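Side-chain contacts in putative uncharacterized protein (Singapore grouper iridovirus, PDB 3RJ2), which binds histone H3 and is encoded by an iridovirus that infects fish: residues G66-I69 with T70-H73; S125-A128 with A129-A132. One frame throughout, in Å; residues are numbered along the deposited sequence.

Both contacts are local, each made within one continuous run of residues, and contact 1 (66-73) comes before contact 2 (125-132) along the chain. Their centres lie about 17 Å apart and their nearest atoms about 9 Å, so the two do not touch. The mixed six-stranded sheet relates them. Contact 1 belongs to strand 68-75, one outermost strand of that sheet within the chain; contact 2 follows strand 120-123, the other outermost strand, and starts helix 128-136. One is thus an irregularity on an edge strand, the other the start of the C-terminal helix of this histone H3 binding protein.

Contact 1: residues G66-I69 with T70-H73; sequences GRYI and THTH
Tyr68 lays its ring along the strand over the backbone of Thr70 and reaches His71 with its hydroxyl. CG stands anti to the backbone N (chi1 175°), and this directs the ring forward along the chain. One face covers the Ile69-Thr70 peptide, with Thr70 N 3.6 Å above the plane and over the ring centre, while Tyr68 CZ comes to 3.4 Å from Thr70 CA. Beyond the ring, Tyr68 OH and His71 ND1 share a short hydrogen bond of 2.5 Å. His71 ND1 lies at the edge of the Tyr68 ring and Tyr68 OH at the edge of the imidazole, each near the other ring's plane; the planes are turned by 47°, and the rings meet rim to rim without stacking. Tyr68 and His71 also both touch Arg58 and Thr60 of strand 56-62, the antiparallel partner in a beta hairpin. In that hairpin Ile69 and Thr70 are both paired with Phe61 by backbone hydrogen bonds, a classic beta bulge that takes up an extra residue in the strand. At Ile69, the branch methyl CG2 turns to Thr70, 3.5 Å from Thr70 N and 4.2 Å from Thr70 CB. The Ile69 and Thr70 side chains also both touch Pro89.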
ATOM      1  N   GLY A  66      -5.720 -13.046   7.402  1.00 19.82           N
ATOM      2  CA  GLY A  66      -5.182 -12.639   6.110  1.00 19.78           C
ATOM      3  C   GLY A  66      -6.226 -12.416   5.047  1.00 19.14           C
ATOM      4  O   GLY A  66      -5.887 -12.241   3.885  1.00 19.70           O
ATOM      5  N   ARG A  67      -7.493 -12.415   5.448  1.00 18.93           N
ATOM      6  CA  ARG A  67      -8.603 -12.279   4.513  1.00 19.19           C
ATOM      7  C   ARG A  67      -8.976 -10.811   4.232  1.00 17.93           C
ATOM      8  O   ARG A  67      -8.939  -9.961   5.119  1.00 16.76           O
ATOM      9  CB  ARG A  67      -9.839 -13.048   5.015  1.00 20.20           C
ATOM     10  CG  ARG A  67      -9.716 -14.587   5.016  1.00 25.65           C
ATOM     11  CD  ARG A  67     -11.104 -15.266   5.176  1.00 34.19           C
ATOM     12  NE  ARG A  67     -11.048 -16.484   5.996  1.00 39.61           N
ATOM     13  CZ  ARG A  67     -12.101 -17.255   6.294  1.00 43.10           C
ATOM     14  NH1 ARG A  67     -13.316 -16.951   5.840  1.00 44.48           N
ATOM     15  NH2 ARG A  67     -11.940 -18.340   7.050  1.00 43.56           N
ATOM     16  N   TYR A  68      -9.355 -10.548   2.989  1.00 16.59           N
ATOM     17  CA  TYR A  68      -9.798  -9.231   2.548  1.00 16.53           C
ATOM     18  C   TYR A  68     -10.919  -8.640   3.414  1.00 16.30           C
ATOM     19  O   TYR A  68     -11.929  -9.308   3.680  1.00 16.35           O
ATOM     20  CB  TYR A  68     -10.277  -9.328   1.100  1.00 16.27           C
ATOM     21  CG  TYR A  68     -10.880  -8.062   0.548  1.00 16.02           C
ATOM     22  CD1 TYR A  68     -12.261  -7.858   0.556  1.00 14.76           C
ATOM     23  CD2 TYR A  68     -10.068  -7.077  -0.005  1.00 14.35           C
ATOM     24  CE1 TYR A  68     -12.818  -6.680   0.046  1.00 14.62           C
ATOM     25  CE2 TYR A  68     -10.597  -5.927  -0.524  1.00 15.17           C
ATOM     26  CZ  TYR A  68     -11.966  -5.724  -0.500  1.00 15.82           C
ATOM     27  OH  TYR A  68     -12.462  -4.556  -1.034  1.00 16.61           O
ATOM     28  N   ILE A  69     -10.743  -7.387   3.837  1.00 15.43           N
ATOM     29  CA  ILE A  69     -11.819  -6.647   4.516  1.00 14.46           C
ATOM     30  C   ILE A  69     -12.374  -5.593   3.579  1.00 14.48           C
ATOM     31  O   ILE A  69     -13.589  -5.493   3.376  1.00 14.64           O
ATOM     32  CB  ILE A  69     -11.338  -5.894   5.781  1.00 14.13           C
ATOM     33  CG1 ILE A  69     -10.706  -6.850   6.791  1.00 13.28           C
ATOM     34  CG2 ILE A  69     -12.511  -5.125   6.402  1.00 14.01           C
ATOM     35  CD1 ILE A  69      -9.865  -6.150   7.842  1.00 11.81           C
ATOM     36  N   THR A  70     -11.476  -4.777   3.038  1.00 14.01           N
ATOM     37  CA  THR A  70     -11.874  -3.633   2.232  1.00 14.32           C
ATOM     38  C   THR A  70     -10.652  -2.985   1.571  1.00 13.99           C
ATOM     39  O   THR A  70      -9.518  -3.221   1.989  1.00 13.53           O
ATOM     40  CB  THR A  70     -12.634  -2.592   3.089  1.00 14.65           C
ATOM     41  OG1 THR A  70     -13.368  -1.708   2.240  1.00 16.32           O
ATOM     42  CG2 THR A  70     -11.685  -1.794   3.982  1.00 15.65           C
ATOM     43  N   HIS A  71     -10.902  -2.185   0.538  1.00 13.80           N
ATOM     44  CA  HIS A  71      -9.857  -1.403  -0.117  1.00 13.74           C
ATOM     45  C   HIS A  71     -10.361  -0.010  -0.471  1.00 14.34           C
ATOM     46  O   HIS A  71     -11.580   0.233  -0.508  1.00 13.79           O
ATOM     47  CB  HIS A  71      -9.335  -2.117  -1.374  1.00 13.55           C
ATOM     48  CG  HIS A  71     -10.277  -2.075  -2.538  1.00 12.39           C
ATOM     49  ND1 HIS A  71     -11.363  -2.915  -2.646  1.00 13.31           N
ATOM     50  CD2 HIS A  71     -10.290  -1.296  -3.647  1.00 12.14           C
ATOM     51  CE1 HIS A  71     -12.012  -2.646  -3.770  1.00 15.38           C
ATOM     52  NE2 HIS A  71     -11.381  -1.666  -4.394  1.00 11.96           N
ATOM     53  N   THR A  72      -9.414   0.897  -0.698  1.00 14.61           N
ATOM     54  CA  THR A  72      -9.691   2.227  -1.222  1.00 15.38           C
ATOM     55  C   THR A  72      -8.694   2.454  -2.363  1.00 15.21           C
ATOM     56  O   THR A  72      -7.579   1.931  -2.327  1.00 14.97           O
ATOM     57  CB  THR A  72      -9.517   3.340  -0.128  1.00 15.44           C
ATOM     58  OG1 THR A  72     -10.301   3.028   1.031  1.00 17.23           O
ATOM     59  CG2 THR A  72      -9.967   4.698  -0.639  1.00 15.45           C
ATOM     60  N   HIS A  73      -9.097   3.210  -3.376  1.00 15.18           N
ATOM     61  CA  HIS A  73      -8.144   3.711  -4.376  1.00 15.46           C
ATOM     62  C   HIS A  73      -7.769   5.125  -4.048  1.00 15.35           C
ATOM     63  O   HIS A  73      -8.631   5.938  -3.704  1.00 15.76           O
ATOM     64  CB  HIS A  73      -8.720   3.695  -5.790  1.00 15.64           C
ATOM     65  CG  HIS A  73      -8.999   2.327  -6.306  1.00 16.36           C
ATOM     66  ND1 HIS A  73     -10.166   2.007  -6.963  1.00 20.39           N
ATOM     67  CD2 HIS A  73      -8.279   1.188  -6.237  1.00 17.20           C
ATOM     68  CE1 HIS A  73     -10.149   0.725  -7.284  1.00 19.82           C
ATOM     69  NE2 HIS A  73      -9.014   0.204  -6.853  1.00 20.08           N
TER

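Contact 2: residues S125-A128 with A129-A132; sequences SYDA and AEFA
Asp127 and Glu130 exchange side chain-to-backbone hydrogen bonds at the start of helix 128-136, making a capping box with Asp127 as N-cap. Glu130 N donates to Asp127 OD1 over 2.9 Å, nearly straight at 171° and arriving close to the line of the C-O bond. In return, Asp127 N donates to Glu130 OE1 over 3.0 Å, reaching the anti side of that carboxylate 16° out of its plane. With chi1 at 70°, Asp127 CG sits between its own N and carbonyl carbon, which swings OD1 over the first turn.

The first backbone bonds of the helix follow: Phe131 N to Asp127 O and Ala132 N to Ala128 O, both 2.9 Å.

Asp127 OD1 and Glu130 OE1 stand 3.7 Å apart, a like-charge approach that the two N-H donors and the helix N-terminus would probably ease; Arg124 adds a long, weak ion pair to Glu130.

Apolar contact comes from Tyr126, whose CB packs 4.1 Å from Phe131 CB and whose CD1 lies 3.9 Å from Glu130 CB. Both aromatic residues are buried and touch Val111 of strand 111-116, and the Phe131 ring meets His98 edge-to-face, so the first turn of the helix is seated against the mixed sheet just after strand 120-123.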
ATOM      1  N   SER A 125       8.610 -11.024  -9.951  1.00 23.16           N
ATOM      2  CA  SER A 125       7.567 -10.686 -10.892  1.00 23.62           C
ATOM      3  C   SER A 125       6.283 -11.447 -10.533  1.00 22.82           C
ATOM      4  O   SER A 125       6.305 -12.397  -9.746  1.00 23.42           O
ATOM      5  CB  SER A 125       8.021 -11.021 -12.308  1.00 23.99           C
ATOM      6  OG  SER A 125       7.546 -10.051 -13.232  1.00 27.13           O
ATOM      7  N   TYR A 126       5.173 -11.020 -11.110  1.00 21.59           N
ATOM      8  CA  TYR A 126       3.875 -11.589 -10.833  1.00 21.05           C
ATOM      9  C   TYR A 126       3.192 -11.835 -12.152  1.00 20.50           C
ATOM     10  O   TYR A 126       3.118 -10.931 -12.974  1.00 19.90           O
ATOM     11  CB  TYR A 126       3.009 -10.591 -10.055  1.00 21.24           C
ATOM     12  CG  TYR A 126       3.437 -10.352  -8.631  1.00 22.10           C
ATOM     13  CD1 TYR A 126       2.850 -11.055  -7.592  1.00 22.55           C
ATOM     14  CD2 TYR A 126       4.416  -9.405  -8.323  1.00 22.84           C
ATOM     15  CE1 TYR A 126       3.233 -10.850  -6.271  1.00 22.84           C
ATOM     16  CE2 TYR A 126       4.811  -9.186  -6.994  1.00 23.02           C
ATOM     17  CZ  TYR A 126       4.206  -9.918  -5.981  1.00 23.08           C
ATOM     18  OH  TYR A 126       4.570  -9.725  -4.675  1.00 24.72           O
ATOM     19  N   ASP A 127       2.680 -13.047 -12.353  1.00 19.89           N
ATOM     20  CA  ASP A 127       1.744 -13.253 -13.453  1.00 19.44           C
ATOM     21  C   ASP A 127       0.347 -12.797 -13.039  1.00 18.45           C
ATOM     22  O   ASP A 127       0.147 -12.381 -11.897  1.00 17.91           O
ATOM     23  CB  ASP A 127       1.810 -14.681 -14.043  1.00 19.45           C
ATOM     24  CG  ASP A 127       1.269 -15.763 -13.116  1.00 20.89           C
ATOM     25  OD1 ASP A 127       0.500 -15.486 -12.163  1.00 21.06           O
ATOM     26  OD2 ASP A 127       1.603 -16.937 -13.383  1.00 21.46           O
ATOM     27  N   ALA A 128      -0.609 -12.864 -13.964  1.00 17.64           N
ATOM     28  CA  ALA A 128      -1.965 -12.391 -13.703  1.00 17.06           C
ATOM     29  C   ALA A 128      -2.555 -13.023 -12.441  1.00 16.53           C
ATOM     30  O   ALA A 128      -3.195 -12.320 -11.654  1.00 16.74           O
ATOM     31  CB  ALA A 128      -2.882 -12.650 -14.916  1.00 16.34           C
ATOM     32  N   ALA A 129      -2.335 -14.333 -12.265  1.00 15.53           N
ATOM     33  CA  ALA A 129      -2.881 -15.101 -11.131  1.00 15.14           C
ATOM     34  C   ALA A 129      -2.232 -14.754  -9.791  1.00 14.61           C
ATOM     35  O   ALA A 129      -2.923 -14.594  -8.791  1.00 14.18           O
ATOM     36  CB  ALA A 129      -2.775 -16.607 -11.389  1.00 15.35           C
ATOM     37  N   GLU A 130      -0.912 -14.645  -9.781  1.00 14.24           N
ATOM     38  CA  GLU A 130      -0.173 -14.252  -8.574  1.00 14.25           C
ATOM     39  C   GLU A 130      -0.515 -12.809  -8.182  1.00 13.96           C
ATOM     40  O   GLU A 130      -0.601 -12.478  -7.003  1.00 13.56           O
ATOM     41  CB  GLU A 130       1.331 -14.390  -8.807  1.00 14.50           C
ATOM     42  CG  GLU A 130       1.798 -15.832  -9.065  1.00 16.15           C
ATOM     43  CD  GLU A 130       3.257 -15.928  -9.527  1.00 19.21           C
ATOM     44  OE1 GLU A 130       3.717 -15.050 -10.300  1.00 20.58           O
ATOM     45  OE2 GLU A 130       3.942 -16.894  -9.122  1.00 20.03           O
ATOM     46  N   PHE A 131      -0.724 -11.957  -9.181  1.00 13.50           N
ATOM     47  CA  PHE A 131      -1.069 -10.573  -8.927  1.00 13.07           C
ATOM     48  C   PHE A 131      -2.462 -10.515  -8.333  1.00 13.36           C
ATOM     49  O   PHE A 131      -2.661  -9.874  -7.312  1.00 13.34           O
ATOM     50  CB  PHE A 131      -0.996  -9.726 -10.202  1.00 12.67           C
ATOM     51  CG  PHE A 131      -1.242  -8.267  -9.967  1.00 12.25           C
ATOM     52  CD1 PHE A 131      -0.185  -7.411  -9.671  1.00 12.42           C
ATOM     53  CD2 PHE A 131      -2.525  -7.752 -10.017  1.00 11.08           C
ATOM     54  CE1 PHE A 131      -0.406  -6.058  -9.447  1.00 12.10           C
ATOM     55  CE2 PHE A 131      -2.763  -6.404  -9.789  1.00 11.29           C
ATOM     56  CZ  PHE A 131      -1.698  -5.549  -9.512  1.00 11.01           C
ATOM     57  N   ALA A 132      -3.425 -11.172  -8.979  1.00 13.66           N
ATOM     58  CA  ALA A 132      -4.807 -11.193  -8.482  1.00 13.65           C
ATOM     59  C   ALA A 132      -4.913 -11.671  -7.028  1.00 13.83           C
ATOM     60  O   ALA A 132      -5.683 -11.111  -6.225  1.00 13.13           O
ATOM     61  CB  ALA A 132      -5.665 -12.052  -9.360  1.00 13.97           C
TER